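Local coordinates for protein ABC-type phosphate transport system, periplasmic component (Lactobacillus brevis, PDB 4ECF) that binds phosphate and probably serves as the solute-binding component of an ABC transporter that imports phosphate across the cytoplasmic membrane, at residues P85-L96 against V178-H189; I6-L14 against A52-L60. All coordinates share one frame; numbering follows the deposited sequence. Where two conformers were deposited one is given.

In the fold
The two contacts illustrate how a periplasmic binding protein of the two-lobed type divides its labour between ligand-holding loops at the C-terminal ends of two parallel strands and a more distant framework. Interaction 2, a parallel strand pair at 6-14 and 52-60, ends in the loops that grip the bound phosphate; interaction 1, at 85-96 and 178-189, carries no part of that site. Their centres lie about 29 Å apart, on opposite sides of the centre of the chain, and their nearest atoms are about 10 Å from each other. They follow one another in sequence, strand 55-58 being succeeded by strand 73-87, and both belong to one extended mixed sheet, in which strand 205-213 pairs with each of these two strands.

Interaction 1 of 2, residues P85-L96 against V178-H189; sequences PIVNKKVGVKNL and VNKTVQALSLNH. With EDO (1,2-ethanediol), chain K; EDO (1,2-ethanediol), chain F.
A chi1 of 179° swings CG of Asn95 opposite its backbone N, and with CG of His189 anti to its carbonyl carbon (chi1 -72°) the amide is laid flat over one face of the imidazole. The two planes lie 11° apart, and ND2 of Asn95 stands 3.3 Å above the ring plane of His189, over its centre. The same amide turns OD1 to the backbone, where Asn95 OD1 accepts from His189 N at 2.8 Å.

Before this stack, segment 178-189 changes partners. Gln183 and Ala184 run antiparallel to Val87 and Ile86 at the end of strand 73-87, with Val87 N to Gln183 O at 2.8 Å, whereas Ser186 and Leu187 lie parallel to Asn95 and Leu96, joining two parts of the mixed sheet away from the phosphate. Leu185 sits at the switch: its CD1 reaches Val87 CG1 and Leu96 CD1, each at 3.6 Å, while CD2 rests against the backbone of Val93 and Lys94. Ile170 of strand 169-174 also packs on Leu185.

At the solvent side Lys89, bent at chi3, brings NZ to Lys180 O at 2.9 Å. Gln183 NE2 donates to Ala184 O, and Gln183 OE1 accepts from a water and, weakly, from Lys94 NZ (3.2 Å).

The chemistry is thus divided: leucine and valine branches fill the inside, and the exposed lysines meet neutral oxygens, Lys94 only weakly, probably leaving their charge largely to solvent.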
loop_
_atom_site.group_PDB
_atom_site.type_symbol
_atom_site.label_atom_id
_atom_site.label_comp_id
_atom_site.label_asym_id
_atom_site.label_seq_id
_atom_site.Cartn_x
_atom_site.Cartn_y
_atom_site.Cartn_z
ATOM N N PRO A 85 -3.456 1.282 10.362
ATOM C CA PRO A 85 -2.536 1.090 11.499
ATOM C C PRO A 85 -2.681 -0.319 12.039
ATOM O O PRO A 85 -3.765 -0.936 11.974
ATOM C CB PRO A 85 -3.017 2.093 12.544
ATOM C CG PRO A 85 -4.107 2.884 11.941
ATOM C CD PRO A 85 -4.570 2.184 10.706
ATOM N N ILE A 86 -1.552 -0.866 12.506
ATOM C CA ILE A 86 -1.522 -2.137 13.176
ATOM C C ILE A 86 -0.731 -2.015 14.452
ATOM O O ILE A 86 0.206 -1.245 14.537
ATOM C CB ILE A 86 -0.896 -3.269 12.301
ATOM C CG1 ILE A 86 0.486 -2.890 11.739
ATOM C CG2 ILE A 86 -1.842 -3.649 11.129
ATOM C CD1 ILE A 86 1.309 -4.097 11.290
ATOM N N VAL A 87 -1.154 -2.755 15.467
ATOM C CA VAL A 87 -0.480 -2.749 16.745
ATOM C C VAL A 87 -0.194 -4.153 17.233
ATOM O O VAL A 87 -0.817 -5.116 16.824
ATOM C CB VAL A 87 -1.282 -1.994 17.822
ATOM C CG1 VAL A 87 -1.496 -0.531 17.435
ATOM C CG2 VAL A 87 -2.605 -2.690 18.114
ATOM N N ASN A 88 0.779 -4.244 18.135
ATOM C CA ASN A 88 1.042 -5.479 18.837
ATOM C C ASN A 88 -0.218 -5.834 19.623
ATOM O O ASN A 88 -0.899 -4.958 20.146
ATOM C CB ASN A 88 2.246 -5.279 19.752
ATOM C CG ASN A 88 2.572 -6.519 20.569
ATOM O OD1 ASN A 88 2.043 -6.701 21.663
ATOM N ND2 ASN A 88 3.448 -7.359 20.053
ATOM N N LYS A 89 -0.572 -7.106 19.649
ATOM C CA LYS A 89 -1.871 -7.516 20.207
ATOM C C LYS A 89 -2.056 -7.263 21.709
ATOM O O LYS A 89 -3.179 -7.322 22.214
ATOM C CB LYS A 89 -2.111 -8.999 19.876
ATOM C CG LYS A 89 -2.357 -9.246 18.406
ATOM C CD LYS A 89 -2.782 -10.680 18.091
ATOM C CE LYS A 89 -1.766 -11.707 18.580
ATOM N NZ LYS A 89 -2.204 -13.106 18.276
ATOM N N LYS A 90 -0.974 -6.959 22.426
ATOM C CA LYS A 90 -1.050 -6.697 23.850
ATOM C C LYS A 90 -1.074 -5.205 24.237
ATOM O O LYS A 90 -1.010 -4.891 25.433
ATOM C CB LYS A 90 0.071 -7.458 24.579
ATOM C CG LYS A 90 -0.009 -8.960 24.381
ATOM C CD LYS A 90 0.909 -9.706 25.344
ATOM C CE LYS A 90 1.286 -11.094 24.831
ATOM N NZ LYS A 90 0.119 -12.002 24.624
ATOM N N VAL A 91 -1.228 -4.270 23.287
ATOM C CA VAL A 91 -1.160 -2.839 23.680
ATOM C C VAL A 91 -2.420 -2.367 24.424
ATOM O O VAL A 91 -2.397 -1.304 25.053
ATOM C CB VAL A 91 -0.813 -1.867 22.530
ATOM C CG1 VAL A 91 0.448 -2.320 21.783
ATOM C CG2 VAL A 91 -1.976 -1.640 21.569
ATOM N N GLY A 92 -3.505 -3.143 24.333
ATOM C CA GLY A 92 -4.723 -2.858 25.102
ATOM C C GLY A 92 -5.718 -1.890 24.470
ATOM O O GLY A 92 -6.575 -1.373 25.183
ATOM N N VAL A 93 -5.571 -1.605 23.170
ATOM C CA VAL A 93 -6.532 -0.785 22.441
ATOM C C VAL A 93 -6.784 -1.344 21.056
ATOM O O VAL A 93 -5.921 -2.009 20.438
ATOM C CB VAL A 93 -6.125 0.700 22.306
ATOM C CG1 VAL A 93 -5.742 1.290 23.671
ATOM C CG2 VAL A 93 -4.988 0.830 21.332
ATOM N N LYS A 94 -7.980 -1.046 20.572
ATOM C CA LYS A 94 -8.455 -1.454 19.265
ATOM C C LYS A 94 -8.913 -0.288 18.392
ATOM O O LYS A 94 -9.278 -0.489 17.229
ATOM C CB LYS A 94 -9.603 -2.470 19.430
ATOM C CG LYS A 94 -9.122 -3.792 20.017
ATOM C CD LYS A 94 -10.109 -4.922 19.839
ATOM C CE LYS A 94 -9.631 -6.142 20.622
ATOM N NZ LYS A 94 -9.821 -7.401 19.851
ATOM N N ASN A 95 -8.859 0.924 18.942
ATOM C CA ASN A 95 -9.337 2.123 18.281
ATOM C C ASN A 95 -8.515 3.301 18.761
ATOM O O ASN A 95 -8.070 3.306 19.908
ATOM C CB ASN A 95 -10.801 2.421 18.608
ATOM C CG ASN A 95 -11.310 3.690 17.932
ATOM O OD1 ASN A 95 -11.532 3.717 16.707
ATOM N ND2 ASN A 95 -11.418 4.793 18.738
ATOM N N LEU A 96 -8.294 4.251 17.853
ATOM C CA LEU A 96 -7.764 5.596 18.195
ATOM C C LEU A 96 -8.544 6.658 17.451
ATOM O O LEU A 96 -9.050 6.398 16.353
ATOM C CB LEU A 96 -6.280 5.721 17.802
ATOM C CG LEU A 96 -5.288 4.846 18.558
ATOM C CD1 LEU A 96 -3.922 4.926 17.851
ATOM C CD2 LEU A 96 -5.128 5.161 20.029
ATOM N N VAL A 178 -2.721 -7.708 6.858
ATOM C CA VAL A 178 -3.257 -7.918 8.188
ATOM C C VAL A 178 -3.585 -9.408 8.382
ATOM O O VAL A 178 -4.225 -9.996 7.515
ATOM C CB VAL A 178 -4.521 -7.044 8.452
ATOM C CG1 VAL A 178 -5.118 -7.395 9.807
ATOM C CG2 VAL A 178 -4.171 -5.548 8.355
ATOM N N ASN A 179 -3.103 -9.978 9.479
ATOM C CA ASN A 179 -3.390 -11.359 9.883
ATOM C C ASN A 179 -3.445 -11.478 11.409
ATOM O O ASN A 179 -3.322 -10.469 12.120
ATOM C CB ASN A 179 -2.380 -12.355 9.239
ATOM C CG ASN A 179 -0.952 -12.263 9.808
ATOM O OD1 ASN A 179 -0.722 -11.775 10.903
ATOM N ND2 ASN A 179 0.013 -12.782 9.048
ATOM N N LYS A 180 -3.606 -12.708 11.903
ATOM C CA LYS A 180 -3.811 -12.992 13.323
ATOM C C LYS A 180 -2.645 -12.624 14.234
ATOM O O LYS A 180 -2.814 -12.575 15.458
ATOM C CB LYS A 180 -4.110 -14.491 13.530
ATOM C CG LYS A 180 -5.466 -14.953 13.021
ATOM C CD LYS A 180 -5.736 -16.416 13.376
ATOM C CE LYS A 180 -4.890 -17.382 12.555
ATOM N NZ LYS A 180 -5.226 -17.336 11.104
ATOM N N THR A 181 -1.466 -12.363 13.665
ATOM C CA THR A 181 -0.305 -12.007 14.485
ATOM C C THR A 181 -0.315 -10.537 14.951
ATOM O O THR A 181 0.434 -10.181 15.850
ATOM C CB THR A 181 1.023 -12.281 13.748
ATOM O OG1 THR A 181 1.116 -11.420 12.618
ATOM C CG2 THR A 181 1.110 -13.758 13.274
ATOM N N VAL A 182 -1.150 -9.716 14.317
ATOM C CA VAL A 182 -1.266 -8.287 14.658
ATOM C C VAL A 182 -2.734 -7.845 14.757
ATOM O O VAL A 182 -3.640 -8.588 14.357
ATOM C CB VAL A 182 -0.512 -7.405 13.634
ATOM C CG1 VAL A 182 0.983 -7.746 13.625
ATOM C CG2 VAL A 182 -1.106 -7.559 12.236
ATOM N N GLN A 183 -2.948 -6.639 15.288
ATOM C CA GLN A 183 -4.275 -6.076 15.473
ATOM C C GLN A 183 -4.407 -4.804 14.653
ATOM O O GLN A 183 -3.674 -3.851 14.897
ATOM C CB GLN A 183 -4.531 -5.809 16.968
ATOM C CG GLN A 183 -5.737 -4.918 17.291
ATOM C CD GLN A 183 -7.041 -5.676 17.192
ATOM O OE1 GLN A 183 -7.289 -6.561 18.000
ATOM N NE2 GLN A 183 -7.896 -5.322 16.210
ATOM N N ALA A 184 -5.316 -4.783 13.675
ATOM C CA ALA A 184 -5.674 -3.552 12.948
ATOM C C ALA A 184 -6.488 -2.664 13.851
ATOM O O ALA A 184 -7.397 -3.122 14.542
ATOM C CB ALA A 184 -6.495 -3.838 11.673
ATOM N N LEU A 185 -6.187 -1.381 13.835
ATOM C CA LEU A 185 -6.995 -0.419 14.548
ATOM C C LEU A 185 -8.101 0.192 13.716
ATOM O O LEU A 185 -7.888 0.573 12.545
ATOM C CB LEU A 185 -6.114 0.742 15.056
ATOM C CG LEU A 185 -5.013 0.412 16.045
ATOM C CD1 LEU A 185 -4.229 1.654 16.447
ATOM C CD2 LEU A 185 -5.500 -0.330 17.289
ATOM N N SER A 186 -9.250 0.387 14.363
ATOM C CA SER A 186 -10.255 1.308 13.890
ATOM C C SER A 186 -9.721 2.717 14.204
ATOM O O SER A 186 -8.906 2.872 15.139
ATOM C CB SER A 186 -11.595 1.060 14.599
ATOM O OG SER A 186 -12.184 -0.171 14.154
ATOM N N LEU A 187 -10.187 3.702 13.442
ATOM C CA LEU A 187 -9.859 5.129 13.655
ATOM C C LEU A 187 -11.172 5.891 13.715
ATOM O O LEU A 187 -12.021 5.758 12.782
ATOM C CB LEU A 187 -8.971 5.684 12.545
ATOM C CG LEU A 187 -7.618 5.048 12.475
ATOM C CD1 LEU A 187 -6.858 5.534 11.232
ATOM C CD2 LEU A 187 -6.855 5.430 13.732
ATOM N N ASN A 188 -11.370 6.670 14.767
ATOM C CA ASN A 188 -12.629 7.385 14.996
ATOM C C ASN A 188 -13.834 6.427 14.988
ATOM O O ASN A 188 -14.934 6.757 14.520
ATOM C CB ASN A 188 -12.758 8.480 13.908
ATOM C CG ASN A 188 -11.523 9.337 13.843
ATOM O OD1 ASN A 188 -11.138 9.989 14.846
ATOM N ND2 ASN A 188 -10.836 9.299 12.719
ATOM N N HIS A 189 -13.588 5.220 15.462
ATOM C CA HIS A 189 -14.556 4.133 15.479
ATOM C C HIS A 189 -15.123 3.789 14.117
ATOM O O HIS A 189 -16.185 3.145 14.037
ATOM C CB HIS A 189 -15.651 4.435 16.535
ATOM C CG HIS A 189 -15.158 4.294 17.955
ATOM N ND1 HIS A 189 -14.812 3.096 18.484
ATOM C CD2 HIS A 189 -14.937 5.235 18.939
ATOM C CE1 HIS A 189 -14.396 3.253 19.729
ATOM N NE2 HIS A 189 -14.469 4.579 20.031
HETATM C C1 EDO K . 4.990 -9.337 23.155
HETATM O O1 EDO K . 3.887 -8.445 23.364
HETATM C C2 EDO K . 4.539 -10.581 22.404
HETATM O O2 EDO K . 3.857 -10.193 21.208
HETATM C C1 EDO F . -11.317 6.913 9.722
HETATM O O1 EDO F . -11.588 8.272 10.137
HETATM C C2 EDO F . -9.989 6.750 8.990
HETATM O O2 EDO F . -9.902 7.553 7.815
HETATM O O HOH W 1 1.113 -9.097 18.392
HETATM O O HOH W 2 -5.483 -7.658 20.036
#

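Interaction 2 of 2, residues I6-L14 against A52-L60; sequences ITAVGSTAL and AVQIGNSDL. With PO4 (phosphate ion), chain B.
A parallel strand pair leading into the phosphate site, whose loop amides and hydroxyls bind the anion, consistent with the PstS family, joins Ile6-Leu14 to Ala52-Leu60. Strands 6-10 and 55-58 exchange backbone bonds, among them Asn57 N to Val9 O at 2.8 Å, and Ser11 N closes the ladder on Asn57 O. Gly10 fits where a CB would run into Asn57 O.

Beyond it Ser11, its OG anti to the backbone N (chi1 166°), places that hydroxyl 2.6 Å from Asp59 OD1 and 2.9 Å from O4 of the phosphate, while also accepting from Leu14 N in an ST motif. Asp59 OD2 comes within 2.5 Å of phosphate O4. Thr12 takes O3 with both its backbone N and OG1, and Ala13 N donates to O4. Ser131, Thr133, Gly132, Thr41 and Arg127 complete the phosphate site.

At the other end the bend at chi2 brings OE1 of Gln54 to Thr7 N, from which it accepts at 2.8 Å in the plane of its carbonyl, while Gln54 CG lies 4.0 Å from Ile6 CB. Replacing Gln54 by an alanine removes OE1 and CG, which is likely to leave Thr7 N without this side-chain acceptor and Ile6 less covered. Val53 CG1 meets Val9 CG1 at 3.7 Å.

Strand 32-39 flanks strand 4-10 on its other edge, strand 205-213 pairs with 55-58, and helix 218-228 packs on Ile6, Gln54 and Ile55.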
loop_
_atom_site.group_PDB
_atom_site.type_symbol
_atom_site.label_atom_id
_atom_site.label_comp_id
_atom_site.label_asym_id
_atom_site.label_seq_id
_atom_site.Cartn_x
_atom_site.Cartn_y
_atom_site.Cartn_z
ATOM N N ILE A 6 9.548 -10.872 -18.408
ATOM C CA ILE A 6 9.491 -9.459 -17.971
ATOM C C ILE A 6 9.719 -9.405 -16.446
ATOM O O ILE A 6 9.551 -10.401 -15.747
ATOM C CB ILE A 6 8.161 -8.743 -18.313
ATOM C CG1 ILE A 6 6.985 -9.366 -17.496
ATOM C CG2 ILE A 6 7.925 -8.684 -19.837
ATOM C CD1 ILE A 6 5.633 -8.620 -17.646
ATOM N N THR A 7 10.058 -8.209 -15.950
ATOM C CA THR A 7 10.295 -7.945 -14.545
ATOM C C THR A 7 9.549 -6.687 -14.082
ATOM O O THR A 7 9.592 -5.626 -14.736
ATOM C CB THR A 7 11.776 -7.833 -14.263
ATOM O OG1 THR A 7 12.450 -9.061 -14.631
ATOM C CG2 THR A 7 12.077 -7.546 -12.799
ATOM N N ALA A 8 8.801 -6.849 -12.985
ATOM C CA ALA A 8 8.061 -5.779 -12.305
ATOM C C ALA A 8 8.625 -5.637 -10.902
ATOM O O ALA A 8 8.812 -6.648 -10.207
ATOM C CB ALA A 8 6.591 -6.145 -12.229
ATOM N N VAL A 9 8.953 -4.420 -10.492
ATOM C CA VAL A 9 9.504 -4.204 -9.160
ATOM C C VAL A 9 8.838 -2.984 -8.485
ATOM O O VAL A 9 8.283 -2.125 -9.165
ATOM C CB VAL A 9 11.015 -3.974 -9.148
ATOM C CG1 VAL A 9 11.752 -5.018 -10.005
ATOM C CG2 VAL A 9 11.370 -2.565 -9.552
ATOM N N GLY A 10 8.891 -2.945 -7.155
ATOM C CA GLY A 10 8.496 -1.738 -6.399
ATOM C C GLY A 10 7.577 -2.008 -5.231
ATOM O O GLY A 10 7.935 -2.732 -4.316
ATOM N N SER A 11 6.457 -1.294 -5.215
ATOM C CA SER A 11 5.530 -1.346 -4.107
ATOM C C SER A 11 5.356 -2.694 -3.442
ATOM O O SER A 11 4.952 -3.674 -4.100
ATOM C CB SER A 11 4.181 -0.859 -4.574
ATOM O OG SER A 11 3.180 -1.201 -3.613
ATOM N N THR A 12 5.668 -2.774 -2.149
ATOM C CA THR A 12 5.384 -3.985 -1.381
ATOM C C THR A 12 3.893 -4.147 -1.036
ATOM O O THR A 12 3.417 -5.277 -0.868
ATOM C CB THR A 12 6.272 -4.103 -0.106
ATOM O OG1 THR A 12 5.886 -3.122 0.852
ATOM C CG2 THR A 12 7.735 -3.914 -0.491
ATOM N N ALA A 13 3.141 -3.053 -1.027
ATOM C CA ALA A 13 1.693 -3.149 -0.878
ATOM C C ALA A 13 1.021 -3.867 -2.064
ATOM O O ALA A 13 0.041 -4.603 -1.897
ATOM C CB ALA A 13 1.066 -1.776 -0.701
ATOM N N LEU A 14 1.586 -3.675 -3.264
ATOM C CA LEU A 14 1.015 -4.162 -4.504
ATOM C C LEU A 14 1.633 -5.536 -4.883
ATOM O O LEU A 14 1.058 -6.324 -5.636
ATOM C CB LEU A 14 1.301 -3.141 -5.594
ATOM C CG LEU A 14 0.674 -3.318 -6.974
ATOM C CD1 LEU A 14 -0.784 -3.803 -6.966
ATOM C CD2 LEU A 14 0.882 -2.032 -7.786
ATOM N N ALA A 52 15.137 0.355 -16.317
ATOM C CA ALA A 52 15.868 -0.789 -15.802
ATOM C C ALA A 52 14.995 -2.028 -15.565
ATOM O O ALA A 52 15.521 -3.132 -15.339
ATOM C CB ALA A 52 16.609 -0.401 -14.530
ATOM N N VAL A 53 13.666 -1.827 -15.667
ATOM C CA VAL A 53 12.664 -2.890 -15.504
ATOM C C VAL A 53 11.555 -2.636 -16.518
ATOM O O VAL A 53 11.533 -1.596 -17.153
ATOM C CB VAL A 53 12.028 -2.858 -14.084
ATOM C CG1 VAL A 53 13.056 -3.147 -12.955
ATOM C CG2 VAL A 53 11.324 -1.530 -13.797
ATOM N N GLN A 54 10.634 -3.587 -16.645
ATOM C CA GLN A 54 9.519 -3.413 -17.576
ATOM C C GLN A 54 8.321 -2.689 -16.932
ATOM O O GLN A 54 7.538 -2.058 -17.614
ATOM C CB GLN A 54 9.097 -4.758 -18.131
ATOM C CG GLN A 54 10.062 -5.305 -19.202
ATOM C CD GLN A 54 11.411 -5.669 -18.612
ATOM O OE1 GLN A 54 11.493 -6.441 -17.662
ATOM N NE2 GLN A 54 12.488 -5.055 -19.137
ATOM N N ILE A 55 8.079 -2.957 -15.652
ATOM C CA ILE A 55 6.936 -2.394 -14.881
ATOM C C ILE A 55 7.435 -1.882 -13.544
ATOM O O ILE A 55 8.140 -2.581 -12.843
ATOM C CB ILE A 55 5.834 -3.446 -14.639
ATOM C CG1 ILE A 55 5.280 -3.928 -15.966
ATOM C CG2 ILE A 55 4.727 -2.859 -13.745
ATOM C CD1 ILE A 55 4.214 -5.005 -15.862
ATOM N N GLY A 56 7.049 -0.638 -13.214
ATOM C CA GLY A 56 7.253 -0.062 -11.896
ATOM C C GLY A 56 5.957 -0.116 -11.130
ATOM O O GLY A 56 4.933 0.451 -11.548
ATOM N N ASN A 57 5.953 -0.848 -10.037
ATOM C CA ASN A 57 4.775 -1.019 -9.187
ATOM C C ASN A 57 4.746 0.111 -8.177
ATOM O O ASN A 57 5.716 0.262 -7.414
ATOM C CB ASN A 57 4.895 -2.357 -8.451
ATOM C CG ASN A 57 4.884 -3.586 -9.366
ATOM O OD1 ASN A 57 4.488 -3.535 -10.550
ATOM N ND2 ASN A 57 5.329 -4.699 -8.818
ATOM N N SER A 58 3.651 0.866 -8.132
ATOM C CA SER A 58 3.597 2.072 -7.318
ATOM C C SER A 58 2.222 2.255 -6.652
ATOM O O SER A 58 1.181 2.068 -7.298
ATOM C CB SER A 58 3.883 3.276 -8.183
ATOM O OG SER A 58 3.791 4.524 -7.489
ATOM N N ASP A 59 2.237 2.699 -5.403
ATOM C CA ASP A 59 1.018 3.162 -4.706
ATOM C C ASP A 59 0.713 4.619 -4.923
ATOM O O ASP A 59 -0.310 5.116 -4.424
ATOM C CB ASP A 59 1.127 2.956 -3.162
ATOM C CG ASP A 59 1.708 1.637 -2.789
ATOM O OD1 ASP A 59 1.321 0.611 -3.355
ATOM O OD2 ASP A 59 2.533 1.619 -1.837
ATOM N N LEU A 60 1.589 5.324 -5.622
ATOM C CA LEU A 60 1.481 6.766 -5.817
ATOM C C LEU A 60 1.438 7.122 -7.312
ATOM O O LEU A 60 1.984 6.399 -8.174
ATOM C CB LEU A 60 2.662 7.504 -5.168
ATOM C CG LEU A 60 2.894 7.227 -3.686
ATOM C CD1 LEU A 60 4.151 7.973 -3.196
ATOM C CD2 LEU A 60 1.644 7.569 -2.830
HETATM P P PO4 B . 5.264 0.439 -0.386
HETATM O O1 PO4 B . 4.928 1.003 0.990
HETATM O O2 PO4 B . 5.672 1.477 -1.367
HETATM O O3 PO4 B . 6.264 -0.682 -0.311
HETATM O O4 PO4 B . 3.948 -0.271 -0.972
HETATM O O HOH W 3 6.180 -5.125 -6.208
#